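Local coordinates for protein Lys-gingipain catalytic subunit (Porphyromonas gingivalis, PDB 6I9A) that cleaves proteins after lysine as a secreted cysteine protease of the gingipain family and may act as a virulence factor in periodontal disease, at residues A36-F40 with Y399-S403. Residues are numbered along the deposited sequence; the frame is centred on the assembly and turned at random.
Sequences AQKGF and YVAIS
G39 comes within 4.8 Å of A401, CA to CA, where the last turn of helix 25-37 runs out against one face of strand 399-404. The helix closes in a Schellman motif: G39, at positive phi (105°), sends its N back to A36 O at 3.0 Å, and F40 N reaches the carbonyl of the residue just before A36. Y399, A401 and S403 turn to this helix end, whereas V400 and I402 pack on strand 419-424 behind. The methyl of A401 fits against the turn, its CB 3.5 Å from G39 CA and also touching Q37 O. G39, bare of a side chain, also lies beside the Y399 ring, so the residue that ends the helix forms the close approach to the strand. With CG anti to the backbone N (chi1 -174°), the Y399 ring extends alongside the turn, and its OH donates to G39 O at 2.6 Å. This carbonyl meets the ring at its rim, close to level with it, while the hydroxyl stands 24° from the carbonyl plane. V14 N, at the start of strand 14-20, also bonds the OH. S403 OG lies 3.6 Å from Q37 CG, a touch extended by water: one molecule lies within bonding distance of S403 OG, Q37 O and A401 O, not all of which it need hold at once, and another links S403 OG to Q37 NE2. A third sits between K38 O and Y399 O. Far from the catalytic site, this is a domain interface, in which a Schellman-capped helix of the C25 catalytic domain docks on the antiparallel sheet of the C-terminal Ig-like domain.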
# COMPACT_ATOMS: atom_id res chain seq x y z
N ALA A 36 2.79 6.04 -14.94
CA ALA A 36 3.85 6.03 -15.99
C ALA A 36 4.79 7.20 -15.75
O ALA A 36 6.02 7.05 -15.81
CB ALA A 36 3.22 6.14 -17.37
N GLN A 37 4.24 8.39 -15.44
CA GLN A 37 5.08 9.56 -15.23
C GLN A 37 6.08 9.38 -14.09
O GLN A 37 7.21 9.89 -14.16
CB GLN A 37 4.20 10.80 -14.96
CG GLN A 37 3.50 11.26 -16.23
CD GLN A 37 2.44 12.29 -15.96
OE1 GLN A 37 1.90 12.40 -14.86
NE2 GLN A 37 2.12 13.09 -16.99
N LYS A 38 5.67 8.67 -13.03
CA LYS A 38 6.58 8.49 -11.91
C LYS A 38 7.50 7.26 -12.10
O LYS A 38 8.28 6.95 -11.21
CB LYS A 38 5.83 8.42 -10.57
CG LYS A 38 5.06 7.10 -10.37
CD LYS A 38 3.95 7.21 -9.30
CE LYS A 38 4.44 7.66 -7.93
NZ LYS A 38 5.35 6.66 -7.27
N GLY A 39 7.45 6.63 -13.26
CA GLY A 39 8.42 5.60 -13.59
C GLY A 39 7.96 4.17 -13.53
O GLY A 39 8.78 3.24 -13.49
N PHE A 40 6.61 3.93 -13.56
CA PHE A 40 6.13 2.54 -13.59
C PHE A 40 5.95 2.13 -15.03
O PHE A 40 5.23 2.79 -15.80
CB PHE A 40 4.79 2.40 -12.88
CG PHE A 40 4.76 2.50 -11.37
CD1 PHE A 40 5.71 3.23 -10.66
CD2 PHE A 40 3.74 1.89 -10.65
CE1 PHE A 40 5.66 3.30 -9.25
CE2 PHE A 40 3.65 2.05 -9.25
CZ PHE A 40 4.63 2.69 -8.57
N TYR A 399 14.38 7.99 -7.51
CA TYR A 399 13.98 7.33 -8.76
C TYR A 399 13.54 8.41 -9.74
O TYR A 399 12.64 9.21 -9.44
CB TYR A 399 12.87 6.35 -8.44
CG TYR A 399 12.42 5.46 -9.58
CD1 TYR A 399 13.33 4.68 -10.30
CD2 TYR A 399 11.06 5.29 -9.86
CE1 TYR A 399 12.90 3.76 -11.26
CE2 TYR A 399 10.62 4.39 -10.82
CZ TYR A 399 11.54 3.62 -11.51
OH TYR A 399 11.09 2.70 -12.42
N VAL A 400 14.22 8.41 -10.90
CA VAL A 400 14.00 9.43 -11.93
C VAL A 400 13.31 8.83 -13.13
O VAL A 400 13.76 7.78 -13.62
CB VAL A 400 15.36 10.06 -12.32
CG1 VAL A 400 15.16 11.18 -13.34
CG2 VAL A 400 16.13 10.58 -11.09
N ALA A 401 12.30 9.51 -13.65
CA ALA A 401 11.54 9.00 -14.80
C ALA A 401 11.37 10.10 -15.80
O ALA A 401 10.96 11.21 -15.45
CB ALA A 401 10.16 8.49 -14.36
N ILE A 402 11.60 9.78 -17.08
CA ILE A 402 11.37 10.68 -18.20
C ILE A 402 10.20 10.14 -19.01
O ILE A 402 10.22 8.98 -19.39
CB ILE A 402 12.63 10.85 -19.06
CG1 ILE A 402 13.79 11.46 -18.22
CG2 ILE A 402 12.32 11.73 -20.30
CD1 ILE A 402 15.11 11.53 -18.99
N SER A 403 9.21 10.99 -19.29
CA SER A 403 8.01 10.57 -20.00
C SER A 403 7.49 11.71 -20.85
O SER A 403 7.95 12.84 -20.76
CB SER A 403 6.93 10.10 -19.00
OG SER A 403 6.43 11.18 -18.24
O HOH W 1 8.06 11.55 -16.15
O HOH W 2 4.05 12.28 -19.41
O HOH W 3 9.81 8.99 -9.95